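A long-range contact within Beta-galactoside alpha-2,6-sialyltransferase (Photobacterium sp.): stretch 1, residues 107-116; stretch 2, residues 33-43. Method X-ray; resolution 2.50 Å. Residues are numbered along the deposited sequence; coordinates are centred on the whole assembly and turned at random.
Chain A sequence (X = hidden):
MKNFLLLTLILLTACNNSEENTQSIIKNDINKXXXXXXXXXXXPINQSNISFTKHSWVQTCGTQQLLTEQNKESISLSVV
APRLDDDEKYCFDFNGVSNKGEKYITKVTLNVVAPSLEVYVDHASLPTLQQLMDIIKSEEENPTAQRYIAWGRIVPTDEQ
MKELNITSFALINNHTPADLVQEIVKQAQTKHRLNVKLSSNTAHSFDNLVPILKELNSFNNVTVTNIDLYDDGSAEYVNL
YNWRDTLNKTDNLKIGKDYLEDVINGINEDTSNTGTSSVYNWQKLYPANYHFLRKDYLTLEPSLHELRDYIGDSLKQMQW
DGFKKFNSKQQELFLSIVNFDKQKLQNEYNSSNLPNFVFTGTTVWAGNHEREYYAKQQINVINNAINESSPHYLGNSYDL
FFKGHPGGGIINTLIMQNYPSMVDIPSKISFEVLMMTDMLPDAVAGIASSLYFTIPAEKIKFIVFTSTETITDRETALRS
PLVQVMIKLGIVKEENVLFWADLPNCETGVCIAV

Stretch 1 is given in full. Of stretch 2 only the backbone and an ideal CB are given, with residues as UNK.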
# COMPACT_ATOMS: atom_id res chain seq x y z
N LYS A 107 5.24 -16.40 -36.42
CA LYS A 107 4.65 -17.26 -35.40
C LYS A 107 4.06 -16.42 -34.28
O LYS A 107 4.77 -15.61 -33.68
CB LYS A 107 5.71 -18.22 -34.83
CG LYS A 107 6.41 -19.10 -35.87
CD LYS A 107 5.60 -20.35 -36.17
CE LYS A 107 6.04 -21.07 -37.45
NZ LYS A 107 7.53 -21.10 -37.58
N VAL A 108 2.78 -16.61 -34.00
CA VAL A 108 2.04 -15.83 -32.99
C VAL A 108 1.61 -16.73 -31.84
O VAL A 108 1.04 -17.78 -32.06
CB VAL A 108 0.78 -15.14 -33.59
CG1 VAL A 108 -0.11 -14.48 -32.50
CG2 VAL A 108 1.20 -14.11 -34.62
N THR A 109 1.89 -16.31 -30.61
CA THR A 109 1.47 -17.04 -29.43
C THR A 109 0.57 -16.16 -28.57
O THR A 109 0.96 -15.06 -28.18
CB THR A 109 2.66 -17.51 -28.60
OG1 THR A 109 3.39 -18.47 -29.36
CG2 THR A 109 2.20 -18.22 -27.35
N LEU A 110 -0.63 -16.64 -28.29
CA LEU A 110 -1.53 -15.95 -27.39
C LEU A 110 -1.65 -16.78 -26.11
O LEU A 110 -2.13 -17.92 -26.13
CB LEU A 110 -2.89 -15.71 -28.05
CG LEU A 110 -2.89 -14.95 -29.39
CD1 LEU A 110 -4.29 -14.72 -29.93
CD2 LEU A 110 -2.19 -13.61 -29.29
N ASN A 111 -1.15 -16.20 -25.01
CA ASN A 111 -1.35 -16.75 -23.68
C ASN A 111 -2.68 -16.21 -23.18
O ASN A 111 -2.80 -15.00 -22.86
CB ASN A 111 -0.21 -16.33 -22.73
CG ASN A 111 1.18 -16.40 -23.40
OD1 ASN A 111 1.66 -17.49 -23.74
ND2 ASN A 111 1.82 -15.22 -23.59
N VAL A 112 -3.69 -17.08 -23.16
CA VAL A 112 -5.01 -16.74 -22.64
C VAL A 112 -5.09 -17.07 -21.14
O VAL A 112 -4.88 -18.22 -20.73
CB VAL A 112 -6.19 -17.42 -23.42
CG1 VAL A 112 -7.52 -16.87 -22.91
CG2 VAL A 112 -6.07 -17.20 -24.94
N VAL A 113 -5.39 -16.05 -20.33
CA VAL A 113 -5.37 -16.21 -18.87
C VAL A 113 -6.70 -15.69 -18.32
O VAL A 113 -7.35 -14.85 -18.97
CB VAL A 113 -4.19 -15.44 -18.23
CG1 VAL A 113 -2.82 -15.90 -18.84
CG2 VAL A 113 -4.37 -13.92 -18.41
N ALA A 114 -7.10 -16.18 -17.15
CA ALA A 114 -8.33 -15.69 -16.52
C ALA A 114 -8.32 -14.16 -16.36
O ALA A 114 -7.29 -13.57 -16.01
CB ALA A 114 -8.53 -16.35 -15.17
N PRO A 115 -9.47 -13.51 -16.64
CA PRO A 115 -9.64 -12.10 -16.26
C PRO A 115 -9.41 -11.97 -14.75
O PRO A 115 -9.83 -12.83 -13.97
CB PRO A 115 -11.12 -11.84 -16.57
CG PRO A 115 -11.47 -12.84 -17.63
CD PRO A 115 -10.65 -14.06 -17.34
N SER A 116 -8.70 -10.92 -14.35
CA SER A 116 -8.36 -10.76 -12.95
C SER A 116 -8.56 -9.32 -12.46
O SER A 116 -8.48 -8.34 -13.21
CB SER A 116 -6.94 -11.22 -12.68
OG SER A 116 -6.02 -10.30 -13.24
N UNK A 33 -0.42 -11.74 -24.06
CA UNK A 33 -1.32 -12.20 -23.02
C UNK A 33 -2.36 -11.10 -22.89
O UNK A 33 -1.99 -9.95 -23.04
CB UNK A 33 -0.60 -12.48 -21.70
N UNK A 34 -3.65 -11.28 -22.60
CA UNK A 34 -4.86 -11.82 -23.22
C UNK A 34 -5.71 -12.63 -22.28
O UNK A 34 -5.31 -13.66 -21.76
CB UNK A 34 -4.49 -12.69 -24.42
N UNK A 35 -6.87 -12.04 -21.98
CA UNK A 35 -7.86 -12.66 -21.12
C UNK A 35 -9.02 -13.20 -21.93
O UNK A 35 -9.22 -12.80 -23.08
CB UNK A 35 -8.36 -11.66 -20.08
N UNK A 36 -9.78 -14.11 -21.33
CA UNK A 36 -10.95 -14.72 -21.95
C UNK A 36 -11.80 -13.66 -22.63
O UNK A 36 -12.10 -12.63 -22.03
CB UNK A 36 -11.78 -15.48 -20.91
N UNK A 37 -12.17 -13.91 -23.88
CA UNK A 37 -13.11 -13.06 -24.66
C UNK A 37 -12.49 -11.76 -25.14
O UNK A 37 -13.18 -10.94 -25.74
CB UNK A 37 -14.34 -12.73 -23.82
N UNK A 38 -11.21 -11.56 -24.86
CA UNK A 38 -10.54 -10.38 -25.35
C UNK A 38 -10.37 -10.49 -26.87
O UNK A 38 -10.03 -11.55 -27.41
CB UNK A 38 -9.19 -10.20 -24.65
N UNK A 39 -10.68 -9.38 -27.53
CA UNK A 39 -10.48 -9.20 -28.95
C UNK A 39 -9.03 -8.82 -29.21
O UNK A 39 -8.42 -8.02 -28.48
CB UNK A 39 -11.43 -8.14 -29.51
N UNK A 40 -8.46 -9.42 -30.26
CA UNK A 40 -7.09 -9.17 -30.64
C UNK A 40 -7.06 -8.89 -32.12
O UNK A 40 -7.67 -9.62 -32.91
CB UNK A 40 -6.18 -10.35 -30.28
N UNK A 41 -6.34 -7.85 -32.50
CA UNK A 41 -6.00 -7.61 -33.87
C UNK A 41 -4.51 -7.30 -34.03
O UNK A 41 -4.04 -6.26 -33.58
CB UNK A 41 -6.85 -6.47 -34.42
N UNK A 42 -3.79 -8.22 -34.67
CA UNK A 42 -2.33 -8.16 -34.76
C UNK A 42 -1.82 -8.17 -36.18
O UNK A 42 -2.21 -9.02 -36.98
CB UNK A 42 -1.71 -9.33 -34.00
N UNK A 43 -0.92 -7.25 -36.47
CA UNK A 43 -0.23 -7.20 -37.75
C UNK A 43 0.89 -8.22 -37.70
O UNK A 43 1.64 -8.24 -36.73
CB UNK A 43 0.30 -5.80 -38.05

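Position 33 runs alongside Asn111 in extended conformation, with phi/psi of -134/146. Its CB leaves on the face that carries Asn111 and Val113. The carboxamide of Asn111 offers polar atoms, and the methyls of Val113 offer an apolar surface. A small polar or beta-branched residue would suit. The residue is Thr33. It uses both features: Asn111 ND2 donates to Thr33 OG1 at 3.2 Å, and Thr33 CG2 packs 3.8 Å from Val113 CG2.

Position 34 has an unusual backbone, with phi at 139°. Its carbonyl accepts from the chain of stretch 1, with 2.8 Å between Val113 N and the O of 34. The ideal CB is tight against Asn111 O, at 3.3 Å. It points to the face of Val112, and Leu110 lies further along. The backbone alone would favour glycine. The apolar surface of Val112 and Leu110 would favour Val, Ile, Leu or Met, at the cost of strain. The residue is Ile34, a strained choice, with chi1 between wells at 116°. Ile34 CG1 meets Val112 CG2 at 3.9 Å, and Ile34 CD1 reaches Leu110 CD1 at 3.8 Å.

Position 35 returns to the face of Val113. Its ideal CB lies 4.0 Å from Pro115 CA. Valine, isoleucine or leucine would cover this apolar patch. The residue is Ile35. Its CG2 sits 4.1 Å from Val113 CG2, and its CD1 sits 4.0 Å from Pro115 CB.

Position 36 points sideways, near Pro115 CD. Its amide makes a weak hydrogen bond to Val113 O, with N and O 3.5 Å apart. Stretch 1 offers no charge here, so several medium side chains would be possible. The residue is Asp36. Both its carboxylate oxygens are hydrogen-bonded elsewhere in the structure.

Position 37 has positive phi, 75°, in a type II turn from 35 to 38. Glycine or asparagine would be usual. Glu37 does not touch stretch 1.

Position 38 points toward stretch 1 but has nothing of it near its CB. A long polar chain could turn back. Glu38 does: its OE1 accepts from Ile35 N at 3.1 Å.

Positions 39, 41 and 43 are out of reach, so stretch 1 sets no preference. They are Tyr39, Asn41 and Glu43.

Position 40 points toward Leu110, with CD1 4.8 Å from the ideal CB. A compact apolar residue fits. Val40 CG2 lies 4.3 Å from Leu110 CD1.

Position 42 also points toward stretch 1, but its CB is too distant for contact. A longer apolar chain, such as Leu, Ile or Met, could bridge the gap. The residue is Leu42. Its CD1 lies 4.0 Å from both Val108 CG1 and Leu110 CD2.

Stretch 2 (33-43) TIIDEEYVNLE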
# COMPACT_ATOMS: atom_id res chain seq x y z
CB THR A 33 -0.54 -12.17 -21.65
OG1 THR A 33 0.68 -12.92 -21.73
CG2 THR A 33 -1.37 -12.70 -20.48
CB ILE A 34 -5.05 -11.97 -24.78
CG1 ILE A 34 -5.18 -13.43 -25.24
CG2 ILE A 34 -4.11 -11.06 -25.56
CD1 ILE A 34 -5.76 -13.58 -26.62
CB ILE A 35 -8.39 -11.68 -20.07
CG1 ILE A 35 -9.15 -10.52 -20.75
CG2 ILE A 35 -7.26 -11.17 -19.22
CD1 ILE A 35 -10.00 -9.68 -19.80
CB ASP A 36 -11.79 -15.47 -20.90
CG ASP A 36 -11.04 -16.65 -20.28
OD1 ASP A 36 -11.71 -17.62 -19.86
OD2 ASP A 36 -9.78 -16.61 -20.21
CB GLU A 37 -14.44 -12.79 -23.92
CG GLU A 37 -14.93 -14.00 -23.18
CD GLU A 37 -16.39 -13.98 -22.89
OE1 GLU A 37 -16.75 -13.78 -21.71
OE2 GLU A 37 -17.19 -14.19 -23.82
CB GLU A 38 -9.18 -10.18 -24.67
CG GLU A 38 -8.48 -8.88 -25.08
CD GLU A 38 -7.17 -8.64 -24.34
OE1 GLU A 38 -6.98 -9.23 -23.24
OE2 GLU A 38 -6.33 -7.87 -24.87
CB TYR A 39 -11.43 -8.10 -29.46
CG TYR A 39 -11.16 -7.74 -30.90
CD1 TYR A 39 -10.52 -6.54 -31.23
CD2 TYR A 39 -11.52 -8.60 -31.95
CE1 TYR A 39 -10.25 -6.20 -32.55
CE2 TYR A 39 -11.25 -8.27 -33.28
CZ TYR A 39 -10.61 -7.07 -33.57
OH TYR A 39 -10.32 -6.73 -34.86
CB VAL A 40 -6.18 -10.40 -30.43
CG1 VAL A 40 -4.72 -10.01 -30.58
CG2 VAL A 40 -6.41 -11.03 -29.07
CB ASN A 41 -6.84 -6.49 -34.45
CG ASN A 41 -6.64 -6.36 -35.93
OD1 ASN A 41 -5.83 -5.56 -36.40
ND2 ASN A 41 -7.32 -7.22 -36.69
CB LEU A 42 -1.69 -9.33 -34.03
CG LEU A 42 -1.84 -9.33 -32.51
CD1 LEU A 42 -1.40 -10.69 -31.96
CD2 LEU A 42 -1.08 -8.15 -31.84
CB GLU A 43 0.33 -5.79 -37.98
CG GLU A 43 -0.73 -4.70 -38.16
CD GLU A 43 -1.59 -4.92 -39.41
OE1 GLU A 43 -2.81 -4.64 -39.34
OE2 GLU A 43 -1.05 -5.37 -40.45
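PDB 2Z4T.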